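Local coordinates for protein methyl-coenzyme M reductase subunit beta (Methanosarcina barkeri, PDB 1E6Y) that forms part of the methyl-coenzyme M reductase complex, which uses coenzyme B to reduce methyl-coenzyme M to methane and a heterodisulfide in the last step of methanogenesis, at residues Gln179-Leu184 with Asn373-Val378; Phe186-Ile191 with Ile219-Gly224. All coordinates share one frame; numbering follows the deposited sequence.

Contact 1 (Gln179-Leu184 with Asn373-Val378); sequences QNNEGL and NGNHVV. With TP7 (Coenzyme B), chain M.
Asn375, in the third position of a type I beta turn running from Asn373 to His376, turns its amide onto the backbone of Asn180 and Glu182 and so joins two loops beside the coenzyme B pocket. Its CG is anti to its own backbone N (chi1 -177°), which carries the amide across to segment 179-184. There OD1 accepts the Glu182 N-H at 2.8 Å from that nitrogen; the bond is almost straight, at 178°, and lies in the carbonyl plane on a lone pair. The other arm of the amide, ND2, donates to Asn180 O over 3.0 Å, but from above the carbonyl plane of Asn180 rather than along a lone pair. With both ends bonded, the amide is probably fixed against turning over.

Glu182 reaches back the opposite way, bent at chi2, with its carboxylate standing at 89° to the Asn375 amide. Its OE2 comes against Val377, 3.3 Å from CB. A water bridges the two loops, 2.7 Å from Glu182 OE2 and 2.8 Å from Asn375 O. The charge is not left to the water: OE1 forms a salt bridge with Arg380 and is also hydrogen-bonded to a modified side chain in the chain of another protein.

Beyond this junction the 373-378 loop meets coenzyme B, which Gly366 N also binds. Val377 CG1 packs 3.5 Å from CG of the coenzyme, and Val378 CG2 touches the same methyl. The His376 ring is steadied by Val378 N, whose N-H points to His376 ND1 in the ring plane at 3.2 Å between the nitrogens, and this imidazole presents its edge to the phosphate, with CE1 3.3 Å from O1P of the coenzyme.

Contact 2 (Phe186-Ile191 with Ile219-Gly224); sequences FSLRNI and IFEMGG
A Met-aromatic contact joins Met222, close after Ile219 in the 219-224 segment, to Phe186 in the loop ahead of helix 193-199. Met222 SD lies 4.1 Å from the centroid of the Phe186 ring, 33° off its normal, and the bend at chi3 (56°) brings CE within 3.6 Å of Phe186 CE1. Arg189, one turn of 3-10 helix further on, lays its CD over a face of the same ring and runs on past the sulfur, its NH2 3.4 Å from Met222 SD. Over one face of the guanidinium sits Ile219 CD1, 3.6 Å from NH2 of Arg189, while NH1 is held by a salt bridge to Glu215 and a hydrogen bond to Ser382 O. The helix that carries Ile219 closes in a Schellman motif, with Gly223 at positive phi. An alanine in place of Phe186 would probably open a gap beside Met222 SD and Arg189 CD, setting the methionine end free to turn. Nearer Leu188, a water accepts from Leu188 N at 2.9 Å and donates to Glu221 OE1 at 2.8 Å, an oxygen that also takes the backbone N-H of Ala121 of the second beta subunit.

Contact 2 lies farther from coenzyme B than contact 1, the centres of the two about 9 Å apart. Segment 186-191 follows 179-184 after a single residue, and the two loops are tied by a probable hydrogen bond of 2.8 Å from Asn181 ND2 to Ser187 OG. Phe186 links the contacts: while its ring meets Met222, its CD2 lies 3.4 Å from Asn375 OD1. Contact 1 reaches the coenzyme directly through His376, Val377 and Val378, whereas the Phe186 side chain is about 14 Å from it. Both border the second copy of the beta subunit, where Asn181 O is hydrogen-bonded to Gln179 NE2 of that subunit, and Ser187 OG to its Asp122 OD1.

Contact 1 (Gln179-Leu184 with Asn373-Val378)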
loop_
_atom_site.group_PDB
_atom_site.type_symbol
_atom_site.label_atom_id
_atom_site.label_comp_id
_atom_site.label_asym_id
_atom_site.label_seq_id
_atom_site.Cartn_x
_atom_site.Cartn_y
_atom_site.Cartn_z
ATOM N N GLN E 179 -5.639 -5.301 -8.315
ATOM C CA GLN E 179 -4.725 -4.556 -7.453
ATOM C C GLN E 179 -3.817 -5.454 -6.616
ATOM O O GLN E 179 -2.863 -4.972 -6.014
ATOM C CB GLN E 179 -5.499 -3.619 -6.523
ATOM C CG GLN E 179 -6.291 -2.538 -7.239
ATOM C CD GLN E 179 -7.763 -2.874 -7.333
ATOM O OE1 GLN E 179 -8.134 -3.947 -7.813
ATOM N NE2 GLN E 179 -8.609 -1.978 -6.839
ATOM N N ASN E 180 -4.124 -6.750 -6.563
ATOM C CA ASN E 180 -3.269 -7.696 -5.853
ATOM C C ASN E 180 -2.089 -8.178 -6.692
ATOM O O ASN E 180 -1.197 -8.850 -6.177
ATOM C CB ASN E 180 -4.076 -8.901 -5.362
ATOM C CG ASN E 180 -4.886 -8.590 -4.117
ATOM O OD1 ASN E 180 -4.621 -7.608 -3.423
ATOM N ND2 ASN E 180 -5.876 -9.427 -3.825
ATOM N N ASN E 181 -2.070 -7.813 -7.973
ATOM C CA ASN E 181 -0.963 -8.175 -8.858
ATOM C C ASN E 181 0.345 -7.604 -8.342
ATOM O O ASN E 181 0.434 -6.414 -8.046
ATOM C CB ASN E 181 -1.196 -7.640 -10.272
ATOM C CG ASN E 181 -2.214 -8.447 -11.045
ATOM O OD1 ASN E 181 -2.686 -9.489 -10.585
ATOM N ND2 ASN E 181 -2.552 -7.974 -12.240
ATOM N N GLU E 182 1.370 -8.447 -8.274
ATOM C CA GLU E 182 2.712 -7.969 -7.976
ATOM C C GLU E 182 3.311 -7.294 -9.202
ATOM O O GLU E 182 3.917 -6.228 -9.104
ATOM C CB GLU E 182 3.607 -9.128 -7.542
ATOM C CG GLU E 182 3.187 -9.764 -6.231
ATOM C CD GLU E 182 4.355 -10.064 -5.306
ATOM O OE1 GLU E 182 5.528 -9.981 -5.741
ATOM O OE2 GLU E 182 4.095 -10.411 -4.137
ATOM N N GLY E 183 3.115 -7.914 -10.361
ATOM C CA GLY E 183 3.703 -7.393 -11.580
ATOM C C GLY E 183 2.687 -7.101 -12.663
ATOM O O GLY E 183 1.480 -7.270 -12.472
ATOM N N LEU E 184 3.188 -6.691 -13.823
ATOM C CA LEU E 184 2.343 -6.387 -14.969
ATOM C C LEU E 184 2.159 -7.642 -15.821
ATOM O O LEU E 184 3.136 -8.267 -16.240
ATOM C CB LEU E 184 2.984 -5.267 -15.787
ATOM C CG LEU E 184 3.454 -4.066 -14.956
ATOM C CD1 LEU E 184 4.222 -3.098 -15.833
ATOM C CD2 LEU E 184 2.261 -3.378 -14.308
ATOM N N ASN E 373 0.621 -19.515 -5.409
ATOM C CA ASN E 373 0.192 -19.219 -6.770
ATOM C C ASN E 373 1.296 -18.475 -7.516
ATOM O O ASN E 373 2.304 -18.089 -6.921
ATOM C CB ASN E 373 -1.104 -18.390 -6.763
ATOM C CG ASN E 373 -1.017 -17.167 -5.866
ATOM O OD1 ASN E 373 -0.564 -16.105 -6.290
ATOM N ND2 ASN E 373 -1.467 -17.308 -4.624
ATOM N N GLY E 374 1.116 -18.302 -8.823
ATOM C CA GLY E 374 2.130 -17.660 -9.641
ATOM C C GLY E 374 2.339 -16.183 -9.344
ATOM O O GLY E 374 3.306 -15.590 -9.822
ATOM N N ASN E 375 1.422 -15.580 -8.587
ATOM C CA ASN E 375 1.547 -14.180 -8.178
ATOM C C ASN E 375 2.041 -14.044 -6.734
ATOM O O ASN E 375 2.329 -12.937 -6.272
ATOM C CB ASN E 375 0.200 -13.462 -8.342
ATOM C CG ASN E 375 0.278 -11.980 -7.999
ATOM O OD1 ASN E 375 0.889 -11.193 -8.723
ATOM N ND2 ASN E 375 -0.329 -11.599 -6.882
ATOM N N HIS E 376 2.150 -15.168 -6.027
ATOM C CA HIS E 376 2.646 -15.167 -4.653
ATOM C C HIS E 376 4.113 -14.748 -4.661
ATOM O O HIS E 376 4.879 -15.187 -5.518
ATOM C CB HIS E 376 2.501 -16.567 -4.042
ATOM C CG HIS E 376 2.471 -16.579 -2.543
ATOM N ND1 HIS E 376 3.573 -16.278 -1.772
ATOM C CD2 HIS E 376 1.487 -16.921 -1.679
ATOM C CE1 HIS E 376 3.270 -16.434 -0.497
ATOM N NE2 HIS E 376 2.012 -16.827 -0.411
ATOM N N VAL E 377 4.496 -13.879 -3.725
ATOM C CA VAL E 377 5.874 -13.395 -3.650
ATOM C C VAL E 377 6.892 -14.535 -3.558
ATOM O O VAL E 377 8.016 -14.411 -4.047
ATOM C CB VAL E 377 6.074 -12.431 -2.449
ATOM C CG1 VAL E 377 5.966 -13.184 -1.124
ATOM C CG2 VAL E 377 7.419 -11.730 -2.561
ATOM N N VAL E 378 6.468 -15.668 -3.004
ATOM C CA VAL E 378 7.361 -16.806 -2.808
ATOM C C VAL E 378 7.546 -17.633 -4.080
ATOM O O VAL E 378 8.638 -18.135 -4.346
ATOM C CB VAL E 378 6.841 -17.727 -1.683
ATOM C CG1 VAL E 378 7.768 -18.921 -1.495
ATOM C CG2 VAL E 378 6.721 -16.941 -0.388
HETATM N N TP7 M . 6.574 -12.448 4.287
HETATM P P TP7 M . 2.589 -14.358 3.358
HETATM O O1P TP7 M . 2.700 -15.645 2.641
HETATM O O2P TP7 M . 1.870 -13.356 2.539
HETATM O O3P TP7 M . 1.907 -14.559 4.678
HETATM O O4P TP7 M . 4.124 -13.826 3.642
HETATM C CB TP7 M . 4.921 -13.273 2.677
HETATM C C TP7 M . 4.605 -11.053 3.725
HETATM O O TP7 M . 4.321 -11.041 4.948
HETATM O OXT TP7 M . 4.084 -10.276 2.887
HETATM C CA TP7 M . 5.665 -12.083 3.241
HETATM C CG TP7 M . 5.887 -14.352 2.189
HETATM O O1 TP7 M . 8.439 -12.292 2.982
HETATM C C1 TP7 M . 7.961 -12.259 4.151
HETATM C C2 TP7 M . 8.719 -12.070 5.303
HETATM C C3 TP7 M . 10.231 -11.866 5.145
HETATM C C4 TP7 M . 11.149 -11.548 6.360
HETATM C C5 TP7 M . 11.181 -12.784 7.302
HETATM C C6 TP7 M . 11.983 -13.958 6.659
HETATM C C7 TP7 M . 13.367 -13.518 6.320
HETATM S S7 TP7 M . 14.462 -14.749 5.554
HETATM O O HOH W 1 1.661 -11.520 -3.993
#

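Contact 2 (Phe186-Ile191 with Ile219-Gly224)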
loop_
_atom_site.group_PDB
_atom_site.type_symbol
_atom_site.label_atom_id
_atom_site.label_comp_id
_atom_site.label_asym_id
_atom_site.label_seq_id
_atom_site.Cartn_x
_atom_site.Cartn_y
_atom_site.Cartn_z
ATOM N N PHE E 186 0.152 -10.170 -14.499
ATOM C CA PHE E 186 0.155 -11.193 -13.456
ATOM C C PHE E 186 -1.219 -11.688 -13.012
ATOM O O PHE E 186 -1.305 -12.576 -12.167
ATOM C CB PHE E 186 0.926 -10.693 -12.229
ATOM C CG PHE E 186 2.369 -11.110 -12.212
ATOM C CD1 PHE E 186 3.285 -10.521 -13.078
ATOM C CD2 PHE E 186 2.808 -12.112 -11.345
ATOM C CE1 PHE E 186 4.623 -10.923 -13.082
ATOM C CE2 PHE E 186 4.142 -12.521 -11.342
ATOM C CZ PHE E 186 5.052 -11.927 -12.211
ATOM N N SER E 187 -2.285 -11.150 -13.596
ATOM C CA SER E 187 -3.639 -11.475 -13.140
ATOM C C SER E 187 -3.968 -12.967 -13.216
ATOM O O SER E 187 -4.510 -13.535 -12.269
ATOM C CB SER E 187 -4.672 -10.678 -13.933
ATOM O OG SER E 187 -4.583 -9.295 -13.637
ATOM N N LEU E 188 -3.597 -13.607 -14.324
ATOM C CA LEU E 188 -3.859 -15.035 -14.511
ATOM C C LEU E 188 -2.910 -15.903 -13.685
ATOM O O LEU E 188 -3.095 -17.117 -13.588
ATOM C CB LEU E 188 -3.757 -15.410 -15.996
ATOM C CG LEU E 188 -4.751 -14.707 -16.925
ATOM C CD1 LEU E 188 -4.467 -15.064 -18.376
ATOM C CD2 LEU E 188 -6.171 -15.094 -16.540
ATOM N N ARG E 189 -1.895 -15.278 -13.092
ATOM C CA ARG E 189 -1.010 -15.989 -12.171
ATOM C C ARG E 189 -1.511 -15.955 -10.748
ATOM O O ARG E 189 -1.065 -16.752 -9.917
ATOM C CB ARG E 189 0.401 -15.416 -12.281
ATOM C CG ARG E 189 0.932 -15.422 -13.709
ATOM C CD ARG E 189 2.439 -15.235 -13.780
ATOM N NE ARG E 189 3.110 -16.427 -13.234
ATOM C CZ ARG E 189 4.446 -16.412 -13.056
ATOM N NH1 ARG E 189 4.963 -17.544 -12.581
ATOM N NH2 ARG E 189 5.147 -15.338 -13.351
ATOM N N ASN E 190 -2.486 -15.100 -10.456
ATOM C CA ASN E 190 -3.032 -15.048 -9.104
ATOM C C ASN E 190 -4.205 -16.012 -8.909
ATOM O O ASN E 190 -5.342 -15.593 -8.678
ATOM C CB ASN E 190 -3.453 -13.621 -8.743
ATOM C CG ASN E 190 -3.483 -13.392 -7.243
ATOM O OD1 ASN E 190 -3.284 -14.321 -6.459
ATOM N ND2 ASN E 190 -3.690 -12.143 -6.835
ATOM N N ILE E 191 -3.909 -17.309 -8.983
ATOM C CA ILE E 191 -4.907 -18.355 -8.780
ATOM C C ILE E 191 -4.313 -19.400 -7.842
ATOM O O ILE E 191 -3.359 -20.087 -8.205
ATOM C CB ILE E 191 -5.280 -19.046 -10.121
ATOM C CG1 ILE E 191 -5.778 -18.008 -11.130
ATOM C CG2 ILE E 191 -6.341 -20.116 -9.886
ATOM C CD1 ILE E 191 -5.865 -18.522 -12.545
ATOM N N ILE E 219 2.655 -15.687 -18.369
ATOM C CA ILE E 219 3.974 -15.397 -18.936
ATOM C C ILE E 219 3.850 -14.669 -20.277
ATOM O O ILE E 219 4.563 -13.699 -20.528
ATOM C CB ILE E 219 4.808 -16.691 -19.134
ATOM C CG1 ILE E 219 4.959 -17.434 -17.802
ATOM C CG2 ILE E 219 6.181 -16.352 -19.708
ATOM C CD1 ILE E 219 5.609 -16.613 -16.695
ATOM N N PHE E 220 2.866 -15.064 -21.079
ATOM C CA PHE E 220 2.612 -14.395 -22.349
ATOM C C PHE E 220 2.142 -12.956 -22.144
ATOM O O PHE E 220 2.608 -12.043 -22.827
ATOM C CB PHE E 220 1.581 -15.175 -23.170
ATOM C CG PHE E 220 2.187 -16.214 -24.074
ATOM C CD1 PHE E 220 2.797 -17.347 -23.544
ATOM C CD2 PHE E 220 2.168 -16.049 -25.455
ATOM C CE1 PHE E 220 3.381 -18.300 -24.376
ATOM C CE2 PHE E 220 2.748 -16.996 -26.296
ATOM C CZ PHE E 220 3.355 -18.123 -25.757
ATOM N N GLU E 221 1.256 -12.742 -21.176
ATOM C CA GLU E 221 0.763 -11.395 -20.901
ATOM C C GLU E 221 1.836 -10.523 -20.237
ATOM O O GLU E 221 1.809 -9.297 -20.361
ATOM C CB GLU E 221 -0.497 -11.447 -20.031
ATOM C CG GLU E 221 -1.287 -10.141 -20.049
ATOM C CD GLU E 221 -2.621 -10.213 -19.326
ATOM O OE1 GLU E 221 -2.915 -11.237 -18.672
ATOM O OE2 GLU E 221 -3.381 -9.229 -19.416
ATOM N N MET E 222 2.805 -11.170 -19.588
ATOM C CA MET E 222 3.966 -10.488 -19.004
ATOM C C MET E 222 4.976 -10.052 -20.064
ATOM O O MET E 222 5.952 -9.369 -19.754
ATOM C CB MET E 222 4.683 -11.410 -18.012
ATOM C CG MET E 222 3.963 -11.638 -16.700
ATOM S SD MET E 222 4.606 -13.084 -15.849
ATOM C CE MET E 222 6.366 -12.680 -15.741
ATOM N N GLY E 223 4.777 -10.509 -21.298
ATOM C CA GLY E 223 5.742 -10.247 -22.353
ATOM C C GLY E 223 6.991 -11.093 -22.194
ATOM O O GLY E 223 8.067 -10.712 -22.660
ATOM N N GLY E 224 6.847 -12.238 -21.530
ATOM C CA GLY E 224 7.974 -13.122 -21.296
ATOM C C GLY E 224 8.059 -14.262 -22.295
ATOM O O GLY E 224 8.827 -15.208 -22.105
HETATM O O HOH W 2 -1.950 -12.864 -16.620
#